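Local coordinates for nonstructural protein 2 (Human rotavirus C, PDB 2GU0) that probably binds single-stranded RNA, hydrolyses nucleoside triphosphates and RNA 5'-triphosphates, and takes part as an octamer in viral genome replication and packaging, at residues M30-V35 and A52-R58; I22-Q28 and Y71-Y76. Residues are numbered along the deposited sequence.

Interaction 1 of 2, residues M30-V35 and A52-R58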
# COMPACT_ATOMS: atom_id res chain seq x y z
N MET A 30 -12.87 23.94 -26.00
CA MET A 30 -13.95 24.63 -26.66
C MET A 30 -14.97 25.13 -25.66
O MET A 30 -15.76 26.02 -25.98
CB MET A 30 -14.63 23.74 -27.70
CG MET A 30 -15.77 22.94 -27.20
SD MET A 30 -17.32 23.85 -27.10
CE MET A 30 -18.42 22.46 -26.93
N LEU A 31 -14.97 24.59 -24.45
CA LEU A 31 -15.93 25.07 -23.47
C LEU A 31 -15.48 26.43 -22.94
O LEU A 31 -16.31 27.23 -22.50
CB LEU A 31 -16.12 24.09 -22.31
CG LEU A 31 -17.04 22.88 -22.53
CD1 LEU A 31 -17.15 22.08 -21.23
CD2 LEU A 31 -18.41 23.34 -22.98
N CYS A 32 -14.18 26.69 -23.00
CA CYS A 32 -13.68 27.96 -22.50
C CYS A 32 -13.43 28.97 -23.63
O CYS A 32 -13.34 30.17 -23.38
CB CYS A 32 -12.40 27.75 -21.67
SG CYS A 32 -10.78 27.87 -22.55
N ALA A 33 -13.33 28.48 -24.86
CA ALA A 33 -13.06 29.37 -25.99
C ALA A 33 -14.18 30.35 -26.29
O ALA A 33 -15.34 30.09 -25.99
CB ALA A 33 -12.74 28.54 -27.25
N LYS A 34 -13.80 31.47 -26.90
CA LYS A 34 -14.75 32.51 -27.30
C LYS A 34 -15.07 32.32 -28.77
O LYS A 34 -14.24 32.56 -29.64
CB LYS A 34 -14.14 33.90 -27.13
CG LYS A 34 -14.95 34.96 -27.84
CD LYS A 34 -14.23 36.29 -27.92
CE LYS A 34 -15.13 37.34 -28.56
NZ LYS A 34 -14.52 38.69 -28.42
N VAL A 35 -16.30 31.89 -29.05
CA VAL A 35 -16.73 31.64 -30.41
C VAL A 35 -17.86 32.57 -30.82
O VAL A 35 -18.84 32.73 -30.08
CB VAL A 35 -17.19 30.19 -30.55
CG1 VAL A 35 -17.50 29.87 -32.01
CG2 VAL A 35 -16.11 29.25 -30.00
N ALA A 52 -13.07 19.73 -31.43
CA ALA A 52 -14.02 19.62 -30.33
C ALA A 52 -15.43 19.66 -30.92
O ALA A 52 -15.62 19.96 -32.09
CB ALA A 52 -13.82 20.74 -29.38
N PRO A 53 -16.45 19.37 -30.10
CA PRO A 53 -17.83 19.39 -30.59
C PRO A 53 -18.35 20.80 -30.85
O PRO A 53 -17.84 21.78 -30.31
CB PRO A 53 -18.59 18.73 -29.46
CG PRO A 53 -17.58 17.88 -28.80
CD PRO A 53 -16.38 18.75 -28.77
N PRO A 54 -19.38 20.91 -31.71
CA PRO A 54 -19.94 22.24 -32.00
C PRO A 54 -20.35 22.88 -30.67
O PRO A 54 -21.02 22.25 -29.85
CB PRO A 54 -21.14 21.91 -32.87
CG PRO A 54 -20.68 20.73 -33.62
CD PRO A 54 -20.00 19.89 -32.56
N PRO A 55 -19.95 24.14 -30.44
CA PRO A 55 -20.31 24.82 -29.18
C PRO A 55 -21.82 24.82 -28.92
O PRO A 55 -22.28 25.03 -27.80
CB PRO A 55 -19.74 26.22 -29.38
CG PRO A 55 -18.53 25.96 -30.21
CD PRO A 55 -19.05 24.97 -31.25
N GLU A 56 -22.57 24.58 -29.98
CA GLU A 56 -24.02 24.50 -29.93
C GLU A 56 -24.49 23.36 -29.02
O GLU A 56 -25.68 23.21 -28.78
CB GLU A 56 -24.54 24.24 -31.35
CG GLU A 56 -26.05 24.19 -31.49
CD GLU A 56 -26.47 23.40 -32.70
OE1 GLU A 56 -25.75 23.45 -33.73
OE2 GLU A 56 -27.53 22.73 -32.64
N PHE A 57 -23.56 22.55 -28.53
CA PHE A 57 -23.93 21.42 -27.68
C PHE A 57 -23.31 21.41 -26.28
O PHE A 57 -23.52 20.46 -25.54
CB PHE A 57 -23.58 20.11 -28.39
CG PHE A 57 -24.29 19.92 -29.70
CD1 PHE A 57 -23.64 19.31 -30.77
CD2 PHE A 57 -25.61 20.34 -29.87
CE1 PHE A 57 -24.28 19.14 -31.99
CE2 PHE A 57 -26.27 20.17 -31.09
CZ PHE A 57 -25.60 19.57 -32.15
N ARG A 58 -22.57 22.46 -25.92
CA ARG A 58 -21.94 22.51 -24.59
C ARG A 58 -22.91 22.16 -23.46
O ARG A 58 -22.48 21.71 -22.40
CB ARG A 58 -21.33 23.89 -24.34
CG ARG A 58 -22.32 25.01 -24.16
CD ARG A 58 -21.64 26.19 -23.48
NE ARG A 58 -20.68 26.84 -24.36
CZ ARG A 58 -19.46 27.22 -23.99
NH1 ARG A 58 -19.05 27.00 -22.74
NH2 ARG A 58 -18.65 27.83 -24.86
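In the N-terminal domain of NSP2, the C-terminal end of helix 24-32 meets an extended Pro53-Pro54 pair leading into a 3-10 segment that begins at Pro55. Of the 393 Å² buried, Met30 (113 Å²) and Arg58 (90 Å²) contribute the most, ahead of Leu31 and Pro55 at 53 Å² each. Met30 points its CA-CB bond toward 52-58 and fits into its concave side: Met30 CB lies 3.5 Å from Ala52 CB, Met30 CE 3.5 Å from Pro53 O, and Met30 SD 3.9 Å from Pro55 CG. Val35 adds an apolar contact, with Val35 CG2 4.1 Å from Pro55 CG, and Tyr44 of strand 44-45 packs against both Met30 and Val35. Past the helix end, Lys34 makes backbone hydrogen bonds to a second subunit, so the contact sits beside an octamer interface.

Arg58 supplies the polar part. Its side chain reaches back across the gap to the backbone carbonyl of Leu31. Leu31 CD2 lies over one guanidinium face and 3.3 Å from Arg58 CB. Arg58 NH1 donates to Leu31 O at 2.8 Å and 154°, while the bond from Arg58 NH2 to the same Leu31 O is weak, at 3.4 Å and 128°.

Interaction 2 of 2, residues I22-Q28 and Y71-Y76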
# COMPACT_ATOMS: atom_id res chain seq x y z
N ILE A 22 -13.10 12.26 -30.19
CA ILE A 22 -12.96 13.61 -29.65
C ILE A 22 -12.41 13.45 -28.22
O ILE A 22 -12.94 12.66 -27.44
CB ILE A 22 -14.31 14.33 -29.60
CG1 ILE A 22 -14.75 14.71 -31.00
CG2 ILE A 22 -14.20 15.58 -28.77
CD1 ILE A 22 -16.07 15.46 -31.05
N ASN A 23 -11.35 14.17 -27.88
CA ASN A 23 -10.78 14.01 -26.55
C ASN A 23 -11.23 15.06 -25.55
O ASN A 23 -11.76 16.12 -25.93
CB ASN A 23 -9.25 13.92 -26.61
CG ASN A 23 -8.60 15.23 -26.97
OD1 ASN A 23 -8.59 16.17 -26.17
ND2 ASN A 23 -8.05 15.31 -28.17
N LYS A 24 -11.01 14.76 -24.26
CA LYS A 24 -11.42 15.64 -23.18
C LYS A 24 -10.74 16.99 -23.18
O LYS A 24 -11.35 17.99 -22.79
CB LYS A 24 -11.21 14.97 -21.83
CG LYS A 24 -9.76 14.80 -21.43
CD LYS A 24 -9.66 14.03 -20.12
CE LYS A 24 -8.21 13.60 -19.87
NZ LYS A 24 -8.08 12.71 -18.68
N LYS A 25 -9.49 17.06 -23.60
CA LYS A 25 -8.84 18.37 -23.62
C LYS A 25 -9.53 19.20 -24.68
O LYS A 25 -9.84 20.37 -24.46
CB LYS A 25 -7.35 18.24 -23.92
CG LYS A 25 -6.62 17.37 -22.91
CD LYS A 25 -6.80 17.89 -21.49
CE LYS A 25 -5.72 18.89 -21.16
NZ LYS A 25 -4.38 18.22 -21.26
N ALA A 26 -9.79 18.60 -25.84
CA ALA A 26 -10.47 19.32 -26.89
C ALA A 26 -11.72 19.94 -26.26
O ALA A 26 -11.87 21.16 -26.22
CB ALA A 26 -10.85 18.38 -28.00
N VAL A 27 -12.60 19.09 -25.74
CA VAL A 27 -13.82 19.54 -25.10
C VAL A 27 -13.56 20.64 -24.07
O VAL A 27 -14.22 21.66 -24.08
CB VAL A 27 -14.55 18.36 -24.41
CG1 VAL A 27 -15.80 18.85 -23.69
CG2 VAL A 27 -14.91 17.32 -25.44
N GLN A 28 -12.60 20.43 -23.18
CA GLN A 28 -12.28 21.42 -22.16
C GLN A 28 -11.98 22.77 -22.80
O GLN A 28 -12.41 23.82 -22.31
CB GLN A 28 -11.10 20.94 -21.31
CG GLN A 28 -10.33 22.03 -20.59
CD GLN A 28 -9.30 21.46 -19.63
OE1 GLN A 28 -8.72 20.40 -19.89
NE2 GLN A 28 -9.05 22.16 -18.52
N TYR A 71 -17.19 13.80 -19.46
CA TYR A 71 -16.19 13.62 -20.50
C TYR A 71 -14.77 13.55 -19.97
O TYR A 71 -13.84 13.19 -20.70
CB TYR A 71 -16.33 14.74 -21.52
CG TYR A 71 -15.98 16.11 -20.97
CD1 TYR A 71 -14.67 16.56 -20.95
CD2 TYR A 71 -16.96 16.93 -20.41
CE1 TYR A 71 -14.33 17.77 -20.40
CE2 TYR A 71 -16.64 18.14 -19.85
CZ TYR A 71 -15.32 18.56 -19.85
OH TYR A 71 -14.95 19.74 -19.25
N GLU A 72 -14.61 13.89 -18.69
CA GLU A 72 -13.29 13.85 -18.06
C GLU A 72 -13.00 12.41 -17.69
O GLU A 72 -11.86 12.04 -17.39
CB GLU A 72 -13.27 14.71 -16.80
CG GLU A 72 -13.56 16.18 -17.05
CD GLU A 72 -12.42 17.08 -16.60
OE1 GLU A 72 -11.26 16.60 -16.54
OE2 GLU A 72 -12.69 18.27 -16.31
N SER A 73 -14.05 11.59 -17.74
CA SER A 73 -13.98 10.17 -17.43
C SER A 73 -13.21 9.30 -18.43
O SER A 73 -13.17 9.57 -19.62
CB SER A 73 -15.39 9.61 -17.28
OG SER A 73 -15.34 8.22 -17.09
N ASP A 74 -12.59 8.24 -17.91
CA ASP A 74 -11.84 7.30 -18.74
C ASP A 74 -12.84 6.54 -19.59
O ASP A 74 -12.47 5.84 -20.52
CB ASP A 74 -11.10 6.29 -17.87
CG ASP A 74 -9.62 6.56 -17.78
OD1 ASP A 74 -9.01 6.87 -18.83
OD2 ASP A 74 -9.07 6.45 -16.66
N GLN A 75 -14.11 6.68 -19.23
CA GLN A 75 -15.17 5.98 -19.92
C GLN A 75 -15.58 6.73 -21.18
O GLN A 75 -16.12 6.14 -22.12
CB GLN A 75 -16.35 5.81 -18.96
CG GLN A 75 -17.26 4.67 -19.30
CD GLN A 75 -16.64 3.33 -18.99
OE1 GLN A 75 -15.53 3.03 -19.43
NE2 GLN A 75 -17.37 2.52 -18.24
N TYR A 76 -15.31 8.04 -21.20
CA TYR A 76 -15.61 8.90 -22.35
C TYR A 76 -14.65 8.53 -23.49
O TYR A 76 -15.05 8.45 -24.66
CB TYR A 76 -15.43 10.37 -21.96
CG TYR A 76 -15.61 11.35 -23.10
CD1 TYR A 76 -16.88 11.70 -23.57
CD2 TYR A 76 -14.50 11.91 -23.73
CE1 TYR A 76 -17.04 12.58 -24.65
CE2 TYR A 76 -14.63 12.78 -24.81
CZ TYR A 76 -15.90 13.11 -25.27
OH TYR A 76 -15.99 13.97 -26.33
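Tyr71 lays its ring against Val27 in a CH-pi contact: Val27 CG1 stands 3.6 Å from the ring centroid and 6° off the normal, so the methyl sits almost squarely over the face. The arrangement joins the starts of two helices in the N-terminal domain, 24-32 and 74-90, each with a side-chain N-cap. Asn23 OD1 accepts from Ala26 N at 2.7 Å, and Ser73 OG accepts from Gln75 N at 2.9 Å, although the position of that nitrogen is less certain in the model.

Two tyrosines carry the larger share of the second segment's buried area, Tyr71 with 73 Å² and Tyr76 with 71 Å², and both direct CA-CB toward 22-28. Besides Val27, Tyr71 meets Lys24, whose CB is 3.9 Å from Tyr71 CD1 and 3.4 Å from Tyr71 O. Lys24, with 70 Å² covered, runs its chain past the second segment, Lys24 CD lying 4.0 Å from Glu72 O. The Tyr71 ring also meets Phe61 at about 85° between planes.

Tyr76 packs beside Ile22 and the first turn of the helix. Its hydroxyl is hydrogen-bonded to Cys6 O, in the chain just before strand 8-11, and the Tyr76 side chain lies about 8 Å from that of Val108, a predicted ATP-binding residue. Val27 CG2 comes 3.6 Å from Tyr76 OH, so the two methyls of Val27 address different rings. Ile22 borders the same hydroxyl, with Ile22 CG2 3.4 Å from Tyr76 OH, and Ile22 O approaches Tyr76 CE2 at 3.1 Å.

From the N terminus, the chain reaches 22-28, the start of helix 24-32, and then 30-35 at its far end. It passes through strands 44-45 and 51-52 to 52-58, where interaction 1 closes a loop of 16 residues. It continues to 71-76, where interaction 2 closes a loop of 42 residues with interaction 1 nested inside. Helix 24-32 is thus tied to the proline-rich segment near its end and to the start of helix 74-90 near its beginning. The centres lie 13 Å apart, yet the contacts meet directly: Pro53 CG is 3.6 Å from Ile22 CD1, and Leu31 CD1 is 3.8 Å from Tyr71 OH. Both also touch the second subunit.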